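Acid phosphatase (Bacillus anthracis, PDB 2I33) hydrolyses phosphate monoesters at acidic pH as a class C acid phosphatase of the HAD superfamily, probably using its bound magnesium ion. Local coordinates at residues 16-28 / 72-86. Numbering follows the deposited sequence.
Sequences LTDQQLMADLWYQ and DNSPHQAMSVKTGKG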
ATOM      1  N   LEU A  16      -3.448 -19.906 -12.155  1.00 36.73           N
ATOM      2  CA  LEU A  16      -2.709 -18.760 -11.667  1.00 35.83           C
ATOM      3  C   LEU A  16      -3.641 -17.684 -11.162  1.00 33.60           C
ATOM      4  O   LEU A  16      -3.334 -17.016 -10.189  1.00 34.29           O
ATOM      5  CB  LEU A  16      -1.842 -18.110 -12.749  1.00 35.62           C
ATOM      6  CG  LEU A  16      -0.616 -18.860 -13.254  1.00 37.29           C
ATOM      7  CD1 LEU A  16       0.098 -17.986 -14.270  1.00 37.52           C
ATOM      8  CD2 LEU A  16       0.308 -19.252 -12.086  1.00 37.36           C
ATOM      9  N   THR A  17      -4.767 -17.482 -11.837  1.00 31.78           N
ATOM     10  CA  THR A  17      -5.639 -16.362 -11.480  1.00 29.59           C
ATOM     11  C   THR A  17      -6.209 -16.462 -10.057  1.00 28.17           C
ATOM     12  O   THR A  17      -6.490 -15.431  -9.436  1.00 28.09           O
ATOM     13  CB  THR A  17      -6.809 -16.175 -12.459  1.00 29.88           C
ATOM     14  OG1 THR A  17      -7.402 -17.440 -12.725  1.00 29.49           O
ATOM     15  CG2 THR A  17      -6.318 -15.512 -13.753  1.00 31.36           C
ATOM     16  N   ASP A  18      -6.313 -17.677  -9.533  1.00 27.08           N
ATOM     17  CA  ASP A  18      -6.821 -17.854  -8.181  1.00 26.32           C
ATOM     18  C   ASP A  18      -5.816 -17.279  -7.195  1.00 25.71           C
ATOM     19  O   ASP A  18      -6.189 -16.800  -6.130  1.00 26.85           O
ATOM     20  CB  ASP A  18      -7.061 -19.330  -7.846  1.00 26.69           C
ATOM     21  CG  ASP A  18      -8.385 -19.872  -8.413  1.00 27.95           C
ATOM     22  OD1 ASP A  18      -9.178 -19.072  -8.966  0.50 27.08           O
ATOM     23  OD2 ASP A  18      -8.619 -21.088  -8.239  0.50 26.92           O
ATOM     24  N   GLN A  19      -4.544 -17.326  -7.555  1.00 25.08           N
ATOM     25  CA  GLN A  19      -3.501 -16.796  -6.667  1.00 25.53           C
ATOM     26  C   GLN A  19      -3.556 -15.285  -6.458  1.00 26.50           C
ATOM     27  O   GLN A  19      -2.923 -14.754  -5.518  1.00 25.79           O
ATOM     28  CB  GLN A  19      -2.131 -17.237  -7.184  1.00 25.76           C
ATOM     29  CG  GLN A  19      -1.970 -18.744  -7.157  1.00 26.21           C
ATOM     30  CD  GLN A  19      -0.664 -19.200  -7.744  1.00 27.92           C
ATOM     31  OE1 GLN A  19       0.179 -18.378  -8.066  1.00 31.17           O
ATOM     32  NE2 GLN A  19      -0.467 -20.513  -7.845  1.00 28.96           N
ATOM     33  N   GLN A  20      -4.318 -14.592  -7.316  1.00 26.71           N
ATOM     34  CA  GLN A  20      -4.529 -13.126  -7.305  0.50 27.25           C
ATOM     35  C   GLN A  20      -5.648 -12.705  -6.368  1.00 26.52           C
ATOM     36  O   GLN A  20      -5.841 -11.504  -6.101  1.00 26.24           O
ATOM     37  CB  GLN A  20      -5.038 -12.636  -8.674  0.50 27.59           C
ATOM     38  CG  GLN A  20      -4.323 -13.106  -9.914  0.50 29.40           C
ATOM     39  CD  GLN A  20      -4.966 -12.560 -11.192  0.50 29.04           C
ATOM     40  OE1 GLN A  20      -5.978 -11.826 -11.153  0.50 32.52           O
ATOM     41  NE2 GLN A  20      -4.386 -12.914 -12.337  0.50 30.47           N
ATOM     42  N   LEU A  21      -6.447 -13.671  -5.957  1.00 26.17           N
ATOM     43  CA  LEU A  21      -7.741 -13.352  -5.400  1.00 26.85           C
ATOM     44  C   LEU A  21      -7.670 -12.412  -4.211  1.00 26.13           C
ATOM     45  O   LEU A  21      -8.327 -11.370  -4.218  1.00 28.01           O
ATOM     46  CB  LEU A  21      -8.515 -14.606  -5.066  1.00 26.86           C
ATOM     47  CG  LEU A  21     -10.015 -14.363  -5.041  1.00 30.18           C
ATOM     48  CD1 LEU A  21     -10.781 -15.670  -5.253  1.00 31.64           C
ATOM     49  CD2 LEU A  21     -10.425 -13.695  -3.770  1.00 31.64           C
ATOM     50  N   MET A  22      -6.853 -12.729  -3.212  1.00 26.32           N
ATOM     51  CA  MET A  22      -6.774 -11.862  -2.035  1.00 25.99           C
ATOM     52  C   MET A  22      -6.244 -10.468  -2.368  1.00 26.10           C
ATOM     53  O   MET A  22      -6.755  -9.458  -1.885  1.00 26.35           O
ATOM     54  CB  MET A  22      -5.894 -12.507  -0.981  1.00 26.80           C
ATOM     55  CG  MET A  22      -6.575 -13.633  -0.324  1.00 28.10           C
ATOM     56  SD  MET A  22      -8.030 -13.095   0.599  1.00 29.95           S
ATOM     57  CE  MET A  22      -7.268 -12.609   2.136  1.00 31.84           C
ATOM     58  N   ALA A  23      -5.212 -10.408  -3.197  1.00 25.96           N
ATOM     59  CA  ALA A  23      -4.694  -9.103  -3.618  1.00 26.46           C
ATOM     60  C   ALA A  23      -5.801  -8.260  -4.265  1.00 26.61           C
ATOM     61  O   ALA A  23      -5.946  -7.064  -3.969  1.00 27.72           O
ATOM     62  CB  ALA A  23      -3.573  -9.277  -4.564  1.00 26.89           C
ATOM     63  N   ASP A  24      -6.572  -8.895  -5.142  1.00 25.69           N
ATOM     64  CA  ASP A  24      -7.643  -8.204  -5.872  1.00 26.72           C
ATOM     65  C   ASP A  24      -8.743  -7.786  -4.931  1.00 26.66           C
ATOM     66  O   ASP A  24      -9.265  -6.669  -5.014  1.00 26.93           O
ATOM     67  CB  ASP A  24      -8.261  -9.127  -6.920  1.00 27.01           C
ATOM     68  CG  ASP A  24      -7.354  -9.404  -8.083  1.00 27.26           C
ATOM     69  OD1 ASP A  24      -6.262  -8.803  -8.183  1.00 28.38           O
ATOM     70  OD2 ASP A  24      -7.745 -10.250  -8.918  1.00 29.16           O
ATOM     71  N   LEU A  25      -9.069  -8.677  -4.018  1.00 26.31           N
ATOM     72  CA  LEU A  25     -10.143  -8.444  -3.071  1.00 26.40           C
ATOM     73  C   LEU A  25      -9.778  -7.280  -2.140  1.00 27.00           C
ATOM     74  O   LEU A  25     -10.586  -6.411  -1.869  1.00 27.91           O
ATOM     75  CB  LEU A  25     -10.370  -9.717  -2.280  1.00 26.81           C
ATOM     76  CG  LEU A  25     -11.562  -9.712  -1.348  1.00 28.34           C
ATOM     77  CD1 LEU A  25     -12.871  -9.491  -2.082  1.00 28.76           C
ATOM     78  CD2 LEU A  25     -11.559 -11.023  -0.670  1.00 28.06           C
ATOM     79  N   TRP A  26      -8.532  -7.258  -1.678  1.00 27.01           N
ATOM     80  CA  TRP A  26      -8.037  -6.137  -0.879  1.00 25.98           C
ATOM     81  C   TRP A  26      -8.169  -4.834  -1.672  1.00 26.38           C
ATOM     82  O   TRP A  26      -8.643  -3.803  -1.199  1.00 26.57           O
ATOM     83  CB  TRP A  26      -6.551  -6.330  -0.527  1.00 26.34           C
ATOM     84  CG  TRP A  26      -5.988  -5.247   0.317  1.00 25.82           C
ATOM     85  CD1 TRP A  26      -6.121  -5.089   1.672  1.00 26.41           C
ATOM     86  CD2 TRP A  26      -5.190  -4.153  -0.130  1.00 26.55           C
ATOM     87  NE1 TRP A  26      -5.452  -3.961   2.085  1.00 26.57           N
ATOM     88  CE2 TRP A  26      -4.859  -3.382   0.996  1.00 25.68           C
ATOM     89  CE3 TRP A  26      -4.725  -3.754  -1.376  1.00 27.34           C
ATOM     90  CZ2 TRP A  26      -4.088  -2.253   0.925  1.00 27.42           C
ATOM     91  CZ3 TRP A  26      -3.938  -2.630  -1.451  1.00 27.41           C
ATOM     92  CH2 TRP A  26      -3.652  -1.865  -0.305  1.00 27.32           C
ATOM     93  N   TYR A  27      -7.684  -4.875  -2.888  1.00 25.74           N
ATOM     94  CA  TYR A  27      -7.642  -3.651  -3.675  1.00 26.57           C
ATOM     95  C   TYR A  27      -9.061  -3.124  -3.923  1.00 27.05           C
ATOM     96  O   TYR A  27      -9.312  -1.904  -3.875  1.00 28.61           O
ATOM     97  CB  TYR A  27      -6.970  -3.938  -4.996  1.00 26.49           C
ATOM     98  CG  TYR A  27      -6.645  -2.661  -5.717  1.00 26.47           C
ATOM     99  CD1 TYR A  27      -5.471  -1.985  -5.458  1.00 27.21           C
ATOM    100  CD2 TYR A  27      -7.515  -2.122  -6.643  1.00 26.43           C
ATOM    101  CE1 TYR A  27      -5.157  -0.773  -6.112  1.00 25.98           C
ATOM    102  CE2 TYR A  27      -7.212  -0.908  -7.284  1.00 26.73           C
ATOM    103  CZ  TYR A  27      -6.054  -0.234  -7.006  1.00 27.33           C
ATOM    104  OH  TYR A  27      -5.744   0.944  -7.652  1.00 30.11           O
ATOM    105  N   GLN A  28      -9.994  -4.037  -4.182  1.00 28.18           N
ATOM    106  CA  GLN A  28     -11.363  -3.656  -4.498  1.00 29.15           C
ATOM    107  C   GLN A  28     -12.231  -3.283  -3.326  1.00 30.26           C
ATOM    108  O   GLN A  28     -13.187  -2.510  -3.486  1.00 32.27           O
ATOM    109  CB  GLN A  28     -12.064  -4.793  -5.227  1.00 29.66           C
ATOM    110  CG  GLN A  28     -11.624  -4.909  -6.619  1.00 32.95           C
ATOM    111  CD  GLN A  28     -12.671  -5.542  -7.510  1.00 36.91           C
ATOM    112  OE1 GLN A  28     -13.200  -6.617  -7.210  1.00 37.38           O
ATOM    113  NE2 GLN A  28     -12.994  -4.873  -8.601  1.00 36.11           N
ATOM    114  N   ASP A  72      -9.068   3.076 -11.681  1.00 27.56           N
ATOM    115  CA  ASP A  72      -9.205   1.790 -11.033  1.00 28.67           C
ATOM    116  C   ASP A  72      -9.616   0.712 -12.044  1.00 28.30           C
ATOM    117  O   ASP A  72     -10.743   0.696 -12.520  1.00 28.43           O
ATOM    118  CB  ASP A  72     -10.252   1.913  -9.948  1.00 29.15           C
ATOM    119  CG  ASP A  72     -10.409   0.663  -9.134  1.00 31.63           C
ATOM    120  OD1 ASP A  72      -9.884  -0.407  -9.521  1.00 29.47           O
ATOM    121  OD2 ASP A  72     -11.080   0.774  -8.087  1.00 32.54           O
ATOM    122  N   ASN A  73      -8.688  -0.192 -12.350  1.00 28.22           N
ATOM    123  CA  ASN A  73      -8.973  -1.286 -13.293  1.00 28.53           C
ATOM    124  C   ASN A  73      -9.233  -2.586 -12.610  1.00 28.76           C
ATOM    125  O   ASN A  73      -9.255  -3.664 -13.249  1.00 29.08           O
ATOM    126  CB  ASN A  73      -7.811  -1.440 -14.247  1.00 28.66           C
ATOM    127  CG  ASN A  73      -7.540  -0.195 -14.948  1.00 30.43           C
ATOM    128  OD1 ASN A  73      -8.302   0.222 -15.822  1.00 31.51           O
ATOM    129  ND2 ASN A  73      -6.470   0.449 -14.561  1.00 30.19           N
ATOM    130  N   SER A  74      -9.473  -2.546 -11.312  1.00 29.18           N
ATOM    131  CA  SER A  74      -9.651  -3.794 -10.621  1.00 28.88           C
ATOM    132  C   SER A  74     -10.840  -4.622 -11.164  1.00 29.42           C
ATOM    133  O   SER A  74     -10.766  -5.849 -11.084  1.00 30.45           O
ATOM    134  CB  SER A  74      -9.700  -3.591  -9.106  1.00 30.54           C
ATOM    135  OG  SER A  74     -10.818  -2.841  -8.768  1.00 30.83           O
ATOM    136  N   PRO A  75     -11.918  -4.002 -11.729  1.00 28.84           N
ATOM    137  CA  PRO A  75     -12.959  -4.885 -12.314  1.00 28.19           C
ATOM    138  C   PRO A  75     -12.432  -5.820 -13.392  1.00 27.86           C
ATOM    139  O   PRO A  75     -12.977  -6.904 -13.594  1.00 28.61           O
ATOM    140  CB  PRO A  75     -13.957  -3.914 -12.918  1.00 28.91           C
ATOM    141  CG  PRO A  75     -13.781  -2.652 -12.059  1.00 29.17           C
ATOM    142  CD  PRO A  75     -12.327  -2.579 -11.799  1.00 28.83           C
ATOM    143  N   HIS A  76     -11.383  -5.397 -14.080  1.00 27.01           N
ATOM    144  CA  HIS A  76     -10.783  -6.293 -15.052  1.00 27.28           C
ATOM    145  C   HIS A  76     -10.064  -7.465 -14.375  1.00 26.26           C
ATOM    146  O   HIS A  76     -10.159  -8.628 -14.801  1.00 27.10           O
ATOM    147  CB  HIS A  76      -9.845  -5.567 -15.980  1.00 26.32           C
ATOM    148  CG  HIS A  76      -9.229  -6.472 -16.978  1.00 26.49           C
ATOM    149  ND1 HIS A  76      -8.072  -7.162 -16.723  1.00 28.07           N
ATOM    150  CD2 HIS A  76      -9.662  -6.882 -18.196  1.00 25.77           C
ATOM    151  CE1 HIS A  76      -7.795  -7.936 -17.758  1.00 27.41           C
ATOM    152  NE2 HIS A  76      -8.741  -7.780 -18.665  1.00 26.56           N
ATOM    153  N   GLN A  77      -9.343  -7.173 -13.303  1.00 27.53           N
ATOM    154  CA  GLN A  77      -8.651  -8.230 -12.570  1.00 28.96           C
ATOM    155  C   GLN A  77      -9.662  -9.208 -11.971  1.00 28.74           C
ATOM    156  O   GLN A  77      -9.445 -10.424 -11.991  1.00 29.81           O
ATOM    157  CB  GLN A  77      -7.756  -7.643 -11.494  1.00 30.14           C
ATOM    158  CG  GLN A  77      -6.696  -6.670 -12.021  1.00 33.00           C
ATOM    159  CD  GLN A  77      -5.664  -7.304 -12.928  1.00 40.49           C
ATOM    160  OE1 GLN A  77      -5.628  -7.039 -14.143  1.00 48.07           O
ATOM    161  NE2 GLN A  77      -4.825  -8.144 -12.360  1.00 39.58           N
ATOM    162  N   ALA A  78     -10.773  -8.685 -11.470  1.00 28.84           N
ATOM    163  CA  ALA A  78     -11.882  -9.525 -10.986  1.00 28.11           C
ATOM    164  C   ALA A  78     -12.405 -10.446 -12.093  1.00 28.00           C
ATOM    165  O   ALA A  78     -12.674 -11.621 -11.876  1.00 27.65           O
ATOM    166  CB  ALA A  78     -13.001  -8.674 -10.443  1.00 29.41           C
ATOM    167  N   MET A  79     -12.553  -9.896 -13.295  1.00 27.24           N
ATOM    168  CA  MET A  79     -12.968 -10.686 -14.445  1.00 26.91           C
ATOM    169  C   MET A  79     -11.988 -11.837 -14.659  1.00 26.32           C
ATOM    170  O   MET A  79     -12.403 -12.954 -14.951  1.00 25.95           O
ATOM    171  CB  MET A  79     -13.056  -9.819 -15.703  1.00 27.06           C
ATOM    172  CG  MET A  79     -13.495 -10.545 -16.954  1.00 28.64           C
ATOM    173  SD  MET A  79     -12.152 -11.421 -17.790  1.00 28.90           S
ATOM    174  CE  MET A  79     -11.021 -10.108 -18.186  1.00 29.14           C
ATOM    175  N   SER A  80     -10.695 -11.566 -14.519  1.00 25.89           N
ATOM    176  CA  SER A  80      -9.711 -12.626 -14.716  1.00 26.27           C
ATOM    177  C   SER A  80      -9.854 -13.741 -13.693  1.00 26.65           C
ATOM    178  O   SER A  80      -9.734 -14.897 -14.011  1.00 25.52           O
ATOM    179  CB  SER A  80      -8.283 -12.100 -14.639  1.00 27.61           C
ATOM    180  OG  SER A  80      -8.022 -11.286 -15.761  1.00 31.27           O
ATOM    181  N   VAL A  81     -10.095 -13.373 -12.448  1.00 26.48           N
ATOM    182  CA  VAL A  81     -10.392 -14.364 -11.421  1.00 27.06           C
ATOM    183  C   VAL A  81     -11.627 -15.199 -11.786  1.00 27.37           C
ATOM    184  O   VAL A  81     -11.622 -16.428 -11.672  1.00 26.92           O
ATOM    185  CB  VAL A  81     -10.588 -13.693 -10.034  1.00 28.04           C
ATOM    186  CG1 VAL A  81     -11.055 -14.702  -8.999  1.00 28.13           C
ATOM    187  CG2 VAL A  81      -9.307 -13.021  -9.577  1.00 27.42           C
ATOM    188  N   LYS A  82     -12.683 -14.547 -12.242  1.00 27.88           N
ATOM    189  CA  LYS A  82     -13.917 -15.270 -12.548  1.00 29.46           C
ATOM    190  C   LYS A  82     -13.824 -16.198 -13.760  1.00 28.22           C
ATOM    191  O   LYS A  82     -14.425 -17.280 -13.783  1.00 29.10           O
ATOM    192  CB  LYS A  82     -15.049 -14.275 -12.695  1.00 30.41           C
ATOM    193  CG  LYS A  82     -15.353 -13.596 -11.366  1.00 34.79           C
ATOM    194  CD  LYS A  82     -16.595 -12.729 -11.466  1.00 39.68           C
ATOM    195  CE  LYS A  82     -16.762 -11.866 -10.229  1.00 41.89           C
ATOM    196  NZ  LYS A  82     -17.938 -10.947 -10.354  1.00 43.08           N
ATOM    197  N   THR A  83     -13.067 -15.781 -14.766  1.00 27.03           N
ATOM    198  CA  THR A  83     -12.980 -16.506 -16.027  1.00 25.93           C
ATOM    199  C   THR A  83     -11.800 -17.476 -16.048  1.00 25.18           C
ATOM    200  O   THR A  83     -11.721 -18.368 -16.899  1.00 25.93           O
ATOM    201  CB  THR A  83     -12.819 -15.555 -17.203  1.00 25.77           C
ATOM    202  OG1 THR A  83     -11.602 -14.821 -17.063  1.00 24.82           O
ATOM    203  CG2 THR A  83     -14.010 -14.581 -17.291  1.00 25.83           C
ATOM    204  N   GLY A  84     -10.869 -17.250 -15.131  1.00 24.26           N
ATOM    205  CA  GLY A  84      -9.625 -17.991 -15.099  1.00 24.56           C
ATOM    206  C   GLY A  84      -8.637 -17.590 -16.177  1.00 24.38           C
ATOM    207  O   GLY A  84      -7.641 -18.296 -16.403  1.00 25.70           O
ATOM    208  N   LYS A  85      -8.916 -16.474 -16.847  1.00 24.72           N
ATOM    209  CA  LYS A  85      -8.077 -16.023 -17.954  0.50 25.37           C
ATOM    210  C   LYS A  85      -7.459 -14.684 -17.594  1.00 25.70           C
ATOM    211  O   LYS A  85      -8.131 -13.671 -17.471  1.00 24.41           O
ATOM    212  CB  LYS A  85      -8.895 -15.987 -19.251  0.50 25.28           C
ATOM    213  CG  LYS A  85      -9.422 -17.365 -19.618  0.50 26.07           C
ATOM    214  CD  LYS A  85     -10.359 -17.365 -20.823  0.50 26.36           C
ATOM    215  CE  LYS A  85     -10.714 -18.781 -21.224  0.50 28.74           C
ATOM    216  NZ  LYS A  85     -11.491 -19.472 -20.166  0.50 29.20           N
ATOM    217  N   GLY A  86      -6.146 -14.699 -17.386  1.00 26.21           N
ATOM    218  CA  GLY A  86      -5.444 -13.555 -16.922  1.00 26.63           C
ATOM    219  C   GLY A  86      -5.209 -12.474 -17.959  1.00 26.45           C
ATOM    220  O   GLY A  86      -5.357 -12.677 -19.178  1.00 25.72           O
TER
HETATM  221  O   HOH W   1      -9.431 -17.811 -11.135  1.00 28.25           O
HETATM  222  O   HOH W   2      -5.200 -18.426 -14.826  1.00 30.52           O
HETATM  223  O   HOH W   3     -10.921  -0.188  -5.605  1.00 22.14           O
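Asp72 meets Tyr27 at the ring edge: OD1 lies 3.5 Å from Tyr27 CE2, near the ring plane, while carboxylate and ring stand 84° apart. The same OD1 accepts from Ser74 N at 2.8 Å, closing an Asx turn at the start of helix 74-83, and also from Ser74 OG; the two bonds fix the carboxylate. A water joins Asp72 OD2 to Tyr27 O. Tyr27 OH is hydrogen-bonded to Tyr37 OH, and Asn73 ND2 to OD1 of Asp67, a magnesium ligand. Ser74 OG, placed between its own backbone N and carbonyl carbon, gives its proton to Asp72 and takes one from Gln28 NE2 at 3.0 Å. OG lies close to the amide plane of Gln28, and the N-H...O angle is 149°.

Helix 74-83 runs nearly antiparallel to helix 21-28, at 148° and 9.9 Å between axes. The pair flanks the HAD core, and the Tyr27 side chain lies about 8 Å from the magnesium ion.

One turn on, Gln77 CB packs against the flat face of the Asp24 carboxylate. Ala78 CB touches Gln28 OE1, which accepts from Lys247 N of the second subunit and so ties the contact to the dimer interface. In the last turn Ser80 O faces Thr17 CG2. Val81 divides its branches: CG1 touches Leu21 CD1 at 3.9 Å, and CG2 reaches Asp24 OD2. Here the backbones draw close, Thr17 CA and Val81 CA being 5.2 Å apart. One water accepts from Thr17 OG1 and donates to Asp18 OD1 and Val81 O. Past the helix end, Gly84 CA lies 3.3 Å from Thr17 OG1, a second water bridges Gly84 O to Thr17 N, and Gly86 N faces Thr17 CG2.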